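Local coordinates for histidine-rich glycoprotein (Oryctolagus cuniculus, PDB 4CCV) that acts as a plasma adapter that binds heme, heparin, heparan sulfate, thrombospondin, plasminogen and divalent metal ions, and is implicated in regulating coagulation, fibrinolysis, angiogenesis and immune-complex clearance, at residues E12-S17 with T52-D57; E23-K26 with A31-S34; N62-R65 with H69-P72. One frame throughout, in Å; residues are numbered along the deposited sequence. Where two conformers were deposited one is given.

In the fold
The chain is the second cystatin domain of the protein, an antiparallel sheet wrapped around helix 15-27. After strand 4-7, contact 1 joins the start of the helix region, through Phe-14, to strand 51-62, closing a long loop that contains the rest of the helix and strand 35-47. Nested inside that loop, contact 2 folds the segment leading to strand 35-47 back on the last turns of the helix. Contact 3 follows in series and closes a short loop between strands 51-62 and 73-84. Contacts 1 and 2 lie on opposite sides of the chain's centre, about 18 Å apart between centres. Contacts 2 and 3 touch through Ser-34 and share the glycan on Asn-62.

Contact 1 (E12-S17 with T52-D57); sequences EPFRKS and TNYYVD
Phe-14 sets its ring against Tyr-54 and Val-56 of strand 51-62, part of the packing by which the helix of the cystatin fold lies in the grip of its antiparallel sheet. Along 12-17, the backbone first turns: Arg-15 N donates to Glu-12 O at 3.1 Å and leads the chain into helix 15-27. Phe-14, inside this turn, directs its CB at the strand. Its CG stands beside the backbone N (chi1 -71°), which carries the ring outward over the sheet. The leading corner, CE1 and CZ, does the touching. CE1 lies 3.6 Å from Tyr-54 CD2 and CZ is equally close to it, while Tyr-54 CE2 is 3.8 Å from Phe-14 CZ. The ring planes are inclined at 38° with centroids 5.3 Å apart, an oblique aromatic pair that is neither stacked nor T-shaped. The two side chains cross at about a right angle. Val-43, Ile-8 and Leu-90 add further apolar contacts to Phe-14, which is buried. The next residue, Arg-15, turns its CB from the strand, and its NH2 bonds to Asp-38 O. Ser-17, one helical turn after Phe-14, faces the sheet again and rests on Leu-81, a residue that Val-56 also touches. The contacts across the two segments are apolar, with Tyr-54 and Val-56, two residues apart, on the same side of the strand. Val-56 enters by one branch: CG2, beside its own backbone N, meets Phe-14 CD1 at 3.8 Å.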
loop_
_atom_site.group_PDB
_atom_site.type_symbol
_atom_site.label_atom_id
_atom_site.label_comp_id
_atom_site.label_asym_id
_atom_site.label_seq_id
_atom_site.Cartn_x
_atom_site.Cartn_y
_atom_site.Cartn_z
ATOM N N GLU A 12 -2.689 -11.361 5.746
ATOM C CA GLU A 12 -2.892 -10.663 7.021
ATOM C C GLU A 12 -1.622 -10.320 7.813
ATOM O O GLU A 12 -1.568 -9.287 8.459
ATOM C CB GLU A 12 -3.870 -11.424 7.926
ATOM C CG GLU A 12 -4.195 -10.685 9.233
ATOM C CD GLU A 12 -3.362 -11.147 10.438
ATOM O OE1 GLU A 12 -2.309 -11.819 10.258
ATOM O OE2 GLU A 12 -3.769 -10.850 11.593
ATOM N N PRO A 13 -0.605 -11.174 7.788
ATOM C CA PRO A 13 0.655 -10.761 8.418
ATOM C C PRO A 13 1.368 -9.539 7.778
ATOM O O PRO A 13 2.345 -9.035 8.352
ATOM C CB PRO A 13 1.520 -12.023 8.311
ATOM C CG PRO A 13 0.551 -13.149 8.135
ATOM C CD PRO A 13 -0.500 -12.530 7.248
ATOM N N PHE A 14 0.870 -9.060 6.621
ATOM C CA PHE A 14 1.458 -7.908 5.942
ATOM C C PHE A 14 0.681 -6.648 6.265
ATOM O O PHE A 14 1.052 -5.577 5.821
ATOM C CB PHE A 14 1.557 -8.188 4.451
ATOM C CG PHE A 14 2.606 -9.209 4.146
ATOM C CD1 PHE A 14 3.926 -8.827 3.976
ATOM C CD2 PHE A 14 2.294 -10.546 4.149
ATOM C CE1 PHE A 14 4.907 -9.783 3.721
ATOM C CE2 PHE A 14 3.270 -11.513 3.952
ATOM C CZ PHE A 14 4.582 -11.132 3.740
ATOM N N ARG A 15 -0.358 -6.765 7.087
ATOM C CA ARG A 15 -1.178 -5.609 7.374
ATOM C C ARG A 15 -0.424 -4.527 8.107
ATOM O O ARG A 15 -0.517 -3.360 7.766
ATOM C CB ARG A 15 -2.469 -5.946 8.157
ATOM C CG ARG A 15 -3.384 -4.730 8.072
ATOM C CD ARG A 15 -4.777 -4.952 8.666
ATOM N NE ARG A 15 -5.510 -3.702 8.466
ATOM C CZ ARG A 15 -6.387 -3.475 7.496
ATOM N NH1 ARG A 15 -6.732 -4.435 6.636
ATOM N NH2 ARG A 15 -6.950 -2.277 7.421
ATOM N N LYS A 16 0.380 -4.921 9.078
ATOM C CA LYS A 16 1.152 -3.962 9.833
ATOM C C LYS A 16 2.198 -3.261 8.944
ATOM O O LYS A 16 2.530 -2.064 9.142
ATOM C CB LYS A 16 1.796 -4.714 10.998
ATOM C CG LYS A 16 2.891 -3.983 11.728
ATOM C CD LYS A 16 3.691 -4.916 12.675
ATOM C CE LYS A 16 4.510 -6.000 11.912
ATOM N NZ LYS A 16 5.511 -5.513 10.886
ATOM N N SER A 17 2.736 -4.027 7.999
ATOM C CA SER A 17 3.703 -3.497 7.062
ATOM C C SER A 17 3.020 -2.392 6.204
ATOM O O SER A 17 3.644 -1.358 5.861
ATOM C CB SER A 17 4.299 -4.626 6.213
ATOM O OG SER A 17 5.118 -5.558 6.972
ATOM N N THR A 52 15.365 -10.447 -0.421
ATOM C CA THR A 52 14.028 -10.879 -0.626
ATOM C C THR A 52 13.148 -9.612 -0.598
ATOM O O THR A 52 13.143 -8.873 0.380
ATOM C CB THR A 52 13.685 -11.936 0.429
ATOM O OG1 THR A 52 14.495 -13.069 0.126
ATOM C CG2 THR A 52 12.238 -12.386 0.313
ATOM N N ASN A 53 12.479 -9.343 -1.708
ATOM C CA ASN A 53 11.524 -8.239 -1.790
ATOM C C ASN A 53 10.096 -8.723 -1.673
ATOM O O ASN A 53 9.708 -9.704 -2.318
ATOM C CB ASN A 53 11.763 -7.468 -3.096
ATOM C CG ASN A 53 13.053 -6.685 -3.075
ATOM O OD1 ASN A 53 14.149 -7.166 -3.415
ATOM N ND2 ASN A 53 12.948 -5.481 -2.674
ATOM N N TYR A 54 9.291 -8.049 -0.856
ATOM C CA TYR A 54 7.831 -8.287 -0.805
ATOM C C TYR A 54 7.159 -7.051 -1.296
ATOM O O TYR A 54 7.496 -5.966 -0.848
ATOM C CB TYR A 54 7.314 -8.570 0.624
ATOM C CG TYR A 54 7.802 -9.864 1.195
ATOM C CD1 TYR A 54 9.045 -9.927 1.796
ATOM C CD2 TYR A 54 7.056 -11.029 1.096
ATOM C CE1 TYR A 54 9.535 -11.116 2.313
ATOM C CE2 TYR A 54 7.534 -12.237 1.592
ATOM C CZ TYR A 54 8.775 -12.265 2.228
ATOM O OH TYR A 54 9.316 -13.415 2.721
ATOM N N TYR A 55 6.224 -7.220 -2.222
ATOM C CA TYR A 55 5.473 -6.122 -2.816
ATOM C C TYR A 55 4.075 -6.253 -2.270
ATOM O O TYR A 55 3.360 -7.242 -2.533
ATOM C CB TYR A 55 5.521 -6.148 -4.357
ATOM C CG TYR A 55 6.963 -5.988 -4.854
ATOM C CD1 TYR A 55 7.527 -4.729 -5.047
ATOM C CD2 TYR A 55 7.756 -7.088 -5.124
ATOM C CE1 TYR A 55 8.847 -4.594 -5.505
ATOM C CE2 TYR A 55 9.081 -6.954 -5.557
ATOM C CZ TYR A 55 9.609 -5.705 -5.773
ATOM O OH TYR A 55 10.951 -5.560 -6.169
ATOM N N VAL A 56 3.753 -5.336 -1.365
ATOM C CA VAL A 56 2.507 -5.400 -0.629
ATOM C C VAL A 56 1.592 -4.407 -1.298
ATOM O O VAL A 56 1.871 -3.221 -1.201
ATOM C CB VAL A 56 2.693 -4.998 0.827
ATOM C CG1 VAL A 56 1.361 -5.056 1.575
ATOM C CG2 VAL A 56 3.679 -5.939 1.497
ATOM N N ASP A 57 0.515 -4.889 -1.940
ATOM C CA ASP A 57 -0.442 -4.059 -2.702
ATOM C C ASP A 57 -1.650 -3.905 -1.805
ATOM O O ASP A 57 -2.191 -4.901 -1.350
ATOM C CB ASP A 57 -0.911 -4.715 -4.014
ATOM C CG ASP A 57 0.219 -4.909 -5.034
ATOM O OD1 ASP A 57 1.165 -4.146 -4.915
ATOM O OD2 ASP A 57 0.194 -5.811 -5.904
#

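Contact 2 (E23-K26 with A31-S34); sequences EVYK and AYAS. With NAG (2-acetamido-2-deoxy-beta-D-glucopyranose), chain B.
Tyr-25 drives the edge of its ring into a face of Tyr-32, a T-shaped pair with planes at 86° and centroids 4.9 Å apart. The leading atom is Tyr-25 CE2, which stands over the centre of the Tyr-32 ring and lies 3.7 Å from Tyr-32 CE1. The ring of Tyr-25 leaves the helix with CG anti to the backbone N (chi1 -172°), which brings it to the returning chain. On the opposite face of Tyr-32 lies the acetamide methyl of the sugar on Asn-62, in direct contact. This methyl, C8, is 3.4 Å from Tyr-32 CE1, a CH-pi contact offset toward the rim, and the sugar's N2 donates almost straight to Ala-31 O (2.9 Å, 168°). Beside the tyrosine pair, the Lys-26 chain runs along the backbone of Tyr-32 and Ala-33, with its CB 3.4 Å from Tyr-32 O. A bend at chi3 helps bring the amino group to Ala-33 O, where NZ donates at 3.1 Å from well above the carbonyl plane. In the next shell, Phe-35 O is the stronger partner of Lys-26 NZ, and Cys-100 of strand 95-104 touches both tyrosines. Contacts on two faces should limit tilting of the Tyr-32 ring; the N2 to Ala-31 O bond and the methyl contact together hold this sugar against the connection between helix 15-27 and strand 35-47.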
loop_
_atom_site.group_PDB
_atom_site.type_symbol
_atom_site.label_atom_id
_atom_site.label_comp_id
_atom_site.label_asym_id
_atom_site.label_seq_id
_atom_site.Cartn_x
_atom_site.Cartn_y
_atom_site.Cartn_z
ATOM N N GLU A 23 2.129 5.243 6.813
ATOM C CA GLU A 23 2.535 6.224 7.803
ATOM C C GLU A 23 3.732 6.996 7.254
ATOM O O GLU A 23 3.790 8.235 7.285
ATOM C CB GLU A 23 2.860 5.483 9.129
ATOM C CG GLU A 23 3.193 6.371 10.305
ATOM C CD GLU A 23 3.726 5.633 11.531
ATOM O OE1 GLU A 23 3.872 4.393 11.540
ATOM O OE2 GLU A 23 4.035 6.325 12.500
ATOM N N VAL A 24 4.683 6.244 6.715
ATOM C CA VAL A 24 5.890 6.859 6.123
ATOM C C VAL A 24 5.512 7.706 4.891
ATOM O O VAL A 24 5.983 8.826 4.715
ATOM C CB VAL A 24 6.902 5.783 5.732
ATOM C CG1 VAL A 24 7.992 6.404 4.881
ATOM C CG2 VAL A 24 7.529 5.083 6.984
ATOM N N TYR A 25 4.663 7.165 4.025
ATOM C CA TYR A 25 4.296 7.883 2.820
ATOM C C TYR A 25 3.662 9.239 3.137
ATOM O O TYR A 25 4.037 10.276 2.554
ATOM C CB TYR A 25 3.354 7.007 1.941
ATOM C CG TYR A 25 3.081 7.620 0.582
ATOM C CD1 TYR A 25 3.931 7.414 -0.494
ATOM C CD2 TYR A 25 1.933 8.358 0.364
ATOM C CE1 TYR A 25 3.676 7.959 -1.739
ATOM C CE2 TYR A 25 1.677 8.929 -0.870
ATOM C CZ TYR A 25 2.564 8.747 -1.913
ATOM O OH TYR A 25 2.252 9.258 -3.157
ATOM N N LYS A 26 2.680 9.233 4.047
ATOM C CA LYS A 26 1.959 10.423 4.430
ATOM C C LYS A 26 2.836 11.431 5.118
ATOM O O LYS A 26 2.584 12.589 4.969
ATOM C CB LYS A 26 0.645 10.110 5.233
ATOM C CG LYS A 26 0.905 9.794 6.672
ATOM C CD LYS A 26 -0.341 9.698 7.542
ATOM C CE LYS A 26 -1.277 8.665 6.997
ATOM N NZ LYS A 26 -2.433 8.632 7.931
ATOM N N ALA A 31 -1.122 15.847 1.658
ATOM C CA ALA A 31 -2.516 15.641 1.200
ATOM C C ALA A 31 -3.045 14.285 1.673
ATOM O O ALA A 31 -4.255 14.057 1.758
ATOM C CB ALA A 31 -2.610 15.770 -0.325
ATOM N N TYR A 32 -2.102 13.401 2.004
ATOM C CA TYR A 32 -2.390 12.096 2.559
ATOM C C TYR A 32 -2.467 11.973 4.073
ATOM O O TYR A 32 -2.630 10.860 4.558
ATOM C CB TYR A 32 -1.356 11.090 2.050
ATOM C CG TYR A 32 -1.486 10.736 0.578
ATOM C CD1 TYR A 32 -0.972 11.544 -0.416
ATOM C CD2 TYR A 32 -2.083 9.552 0.208
ATOM C CE1 TYR A 32 -1.075 11.174 -1.765
ATOM C CE2 TYR A 32 -2.222 9.183 -1.106
ATOM C CZ TYR A 32 -1.708 9.987 -2.088
ATOM O OH TYR A 32 -1.859 9.531 -3.372
ATOM N N ALA A 33 -2.470 13.068 4.815
ATOM C CA ALA A 33 -2.433 13.005 6.290
ATOM C C ALA A 33 -3.590 12.192 6.912
ATOM O O ALA A 33 -3.414 11.588 7.958
ATOM C CB ALA A 33 -2.392 14.420 6.874
ATOM N N SER A 34 -4.784 12.217 6.304
ATOM C CA SER A 34 -5.942 11.551 6.887
ATOM C C SER A 34 -6.094 10.085 6.439
ATOM O O SER A 34 -7.092 9.435 6.756
ATOM C CB SER A 34 -7.233 12.293 6.481
ATOM O OG SER A 34 -7.497 12.014 5.101
HETATM C C1 NAG B . -8.264 13.838 0.655
HETATM C C2 NAG B . -7.362 14.401 -0.414
HETATM C C3 NAG B . -7.111 15.850 -0.044
HETATM C C4 NAG B . -8.361 16.660 0.178
HETATM C C5 NAG B . -9.309 16.000 1.166
HETATM C C6 NAG B . -10.713 16.670 1.150
HETATM C C7 NAG B . -5.503 13.218 -1.564
HETATM C C8 NAG B . -4.089 12.642 -1.498
HETATM N N2 NAG B . -6.041 13.780 -0.485
HETATM O O3 NAG B . -6.366 16.414 -1.065
HETATM O O4 NAG B . -7.928 17.840 0.793
HETATM O O5 NAG B . -9.444 14.614 0.861
HETATM O O6 NAG B . -11.148 16.654 -0.216
HETATM O O7 NAG B . -6.109 13.075 -2.607
#

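Contact 3 (N62-R65 with H69-P72); sequences NCSR and HRHP. With NAG (2-acetamido-2-deoxy-beta-D-glucopyranose), chain B; GSH (glutathione), chain C.
Arg-65 and Arg-70 reach past each other, each giving NH1 to a backbone carbonyl of the opposite segment, directly beside two adjacent modified residues: Asn-62, which carries the glycan, and Cys-63, joined to glutathione. Arg-70 NH1 binds Ser-64 O at 2.8 Å and 162°; the oxygen lies in the guanidinium plane, although the nitrogen sits above the carbonyl plane. Arg-65 NH1 takes His-71 O at the same 2.8 Å but more bent, 143°. The extended Arg-65 chain runs over that carbonyl, with His-71 O also 3.2 Å from Arg-65 CD. A water donating to Arg-65 O and Arg-70 O closes the loop further. On the sugar side, Arg-65 NE makes weak bonds to NAG O6 and O5. Arg-65 NH2 forms a salt bridge with Glu-106 OE2, which would partly offset the charge and helps fix the guanidinium. Ser-64 completes the Asn-Cys-Ser sequon and donates from OG to Asn-62 OD1 at 3.1 Å, holding the amide whose ND2 is bonded to NAG C1. In the glutathione pocket, Arg-36 binds the tripeptide attached through Cys-63 SG. The two arginine-to-carbonyl bonds fasten the adjoining loop. The disulfide to glutathione is consistent with a sulfur that can exchange partners, and with Cys-63 being probably the N2-domain half of the redox-active interdomain bridge.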
loop_
_atom_site.group_PDB
_atom_site.type_symbol
_atom_site.label_atom_id
_atom_site.label_comp_id
_atom_site.label_asym_id
_atom_site.label_seq_id
_atom_site.Cartn_x
_atom_site.Cartn_y
_atom_site.Cartn_z
ATOM N N ASN A 62 -9.318 7.954 1.986
ATOM C CA ASN A 62 -9.070 9.322 2.394
ATOM C C ASN A 62 -10.080 9.684 3.455
ATOM O O ASN A 62 -11.224 10.082 3.125
ATOM C CB ASN A 62 -9.244 10.249 1.182
ATOM C CG ASN A 62 -8.916 11.677 1.497
ATOM O OD1 ASN A 62 -8.951 12.090 2.648
ATOM N ND2 ASN A 62 -8.606 12.454 0.474
ATOM N N CYS A 63 -9.705 9.535 4.722
ATOM C CA CYS A 63 -10.720 9.667 5.779
ATOM C C CYS A 63 -11.252 11.084 5.947
ATOM O O CYS A 63 -12.315 11.273 6.575
ATOM C CB CYS A 63 -10.236 9.131 7.120
ATOM S SG CYS A 63 -9.822 7.365 6.968
ATOM N N SER A 64 -10.568 12.096 5.413
ATOM C CA SER A 64 -11.152 13.429 5.533
ATOM C C SER A 64 -12.435 13.515 4.658
ATOM O O SER A 64 -13.379 14.291 4.969
ATOM C CB SER A 64 -10.158 14.529 5.230
ATOM O OG SER A 64 -9.988 14.693 3.860
ATOM N N ARG A 65 -12.479 12.697 3.606
ATOM C CA ARG A 65 -13.700 12.581 2.800
ATOM C C ARG A 65 -14.827 11.764 3.446
ATOM O O ARG A 65 -15.880 11.675 2.873
ATOM C CB ARG A 65 -13.400 12.099 1.404
ATOM C CG ARG A 65 -12.842 13.241 0.569
ATOM C CD ARG A 65 -12.071 12.711 -0.577
ATOM N NE ARG A 65 -11.608 13.749 -1.490
ATOM C CZ ARG A 65 -12.086 13.956 -2.711
ATOM N NH1 ARG A 65 -13.113 13.253 -3.170
ATOM N NH2 ARG A 65 -11.537 14.891 -3.473
ATOM N N HIS A 69 -20.126 14.884 4.165
ATOM C CA HIS A 69 -20.766 14.299 2.952
ATOM C C HIS A 69 -19.939 14.556 1.705
ATOM O O HIS A 69 -20.479 14.805 0.610
ATOM C CB HIS A 69 -22.169 14.850 2.759
ATOM C CG HIS A 69 -22.930 14.973 4.038
ATOM N ND1 HIS A 69 -23.357 13.871 4.750
ATOM C CD2 HIS A 69 -23.244 16.060 4.785
ATOM C CE1 HIS A 69 -23.954 14.280 5.854
ATOM N NE2 HIS A 69 -23.878 15.600 5.912
ATOM N N ARG A 70 -18.610 14.489 1.873
ATOM C CA ARG A 70 -17.711 14.796 0.765
ATOM C C ARG A 70 -17.779 13.742 -0.329
ATOM O O ARG A 70 -18.268 12.659 -0.107
ATOM C CB ARG A 70 -16.282 14.921 1.285
ATOM C CG ARG A 70 -16.057 16.253 1.952
ATOM C CD ARG A 70 -14.763 16.255 2.757
ATOM N NE ARG A 70 -14.546 17.606 3.241
ATOM C CZ ARG A 70 -13.940 17.952 4.375
ATOM N NH1 ARG A 70 -13.484 17.035 5.199
ATOM N NH2 ARG A 70 -13.873 19.251 4.716
ATOM N N HIS A 71 -17.233 14.042 -1.501
ATOM C CA HIS A 71 -17.073 13.036 -2.539
ATOM C C HIS A 71 -16.150 11.900 -2.007
ATOM O O HIS A 71 -15.079 12.177 -1.477
ATOM C CB HIS A 71 -16.491 13.685 -3.778
ATOM C CG HIS A 71 -17.476 14.586 -4.477
ATOM N ND1 HIS A 71 -17.253 15.930 -4.745
ATOM C CD2 HIS A 71 -18.672 14.298 -5.007
ATOM C CE1 HIS A 71 -18.287 16.429 -5.398
ATOM N NE2 HIS A 71 -19.159 15.451 -5.587
ATOM N N PRO A 72 -16.572 10.637 -2.179
ATOM C CA PRO A 72 -15.745 9.492 -1.803
ATOM C C PRO A 72 -14.395 9.445 -2.549
ATOM O O PRO A 72 -14.270 9.980 -3.673
ATOM C CB PRO A 72 -16.645 8.279 -2.155
ATOM C CG PRO A 72 -18.014 8.783 -2.222
ATOM C CD PRO A 72 -17.934 10.237 -2.587
HETATM C C1 NAG B . -8.264 13.838 0.655
HETATM C C2 NAG B . -7.362 14.401 -0.414
HETATM C C3 NAG B . -7.111 15.850 -0.044
HETATM C C4 NAG B . -8.361 16.660 0.178
HETATM C C5 NAG B . -9.309 16.000 1.166
HETATM C C6 NAG B . -10.713 16.670 1.150
HETATM C C7 NAG B . -5.503 13.218 -1.564
HETATM C C8 NAG B . -4.089 12.642 -1.498
HETATM N N2 NAG B . -6.041 13.780 -0.485
HETATM O O3 NAG B . -6.366 16.414 -1.065
HETATM O O4 NAG B . -7.928 17.840 0.793
HETATM O O5 NAG B . -9.444 14.614 0.861
HETATM O O6 NAG B . -11.148 16.654 -0.216
HETATM O O7 NAG B . -6.109 13.075 -2.607
HETATM N N1 GSH C . -13.287 1.790 5.121
HETATM C CA1 GSH C . -12.787 1.138 6.309
HETATM C C1 GSH C . -13.918 1.114 7.331
HETATM O O11 GSH C . -15.004 0.572 6.977
HETATM O O12 GSH C . -13.828 1.610 8.466
HETATM C CB1 GSH C . -11.467 1.853 6.567
HETATM C CG1 GSH C . -11.159 2.038 8.042
HETATM C CD1 GSH C . -11.549 3.397 8.582
HETATM O OE1 GSH C . -11.039 3.670 9.626
HETATM N N2 GSH C . -12.369 4.308 7.993
HETATM C CA2 GSH C . -12.575 5.601 8.664
HETATM C C2 GSH C . -13.498 5.590 9.872
HETATM O O2 GSH C . -13.430 6.553 10.632
HETATM C CB2 GSH C . -13.052 6.620 7.646
HETATM S SG2 GSH C . -11.878 6.570 6.250
HETATM N N3 GSH C . -14.373 4.570 10.018
HETATM C CA3 GSH C . -15.476 4.516 10.994
HETATM C C3 GSH C . -15.075 4.881 12.408
HETATM O O31 GSH C . -14.177 4.204 12.962
HETATM O O32 GSH C . -15.652 5.850 12.968
HETATM O O HOH W 1 -18.541 11.102 2.296
#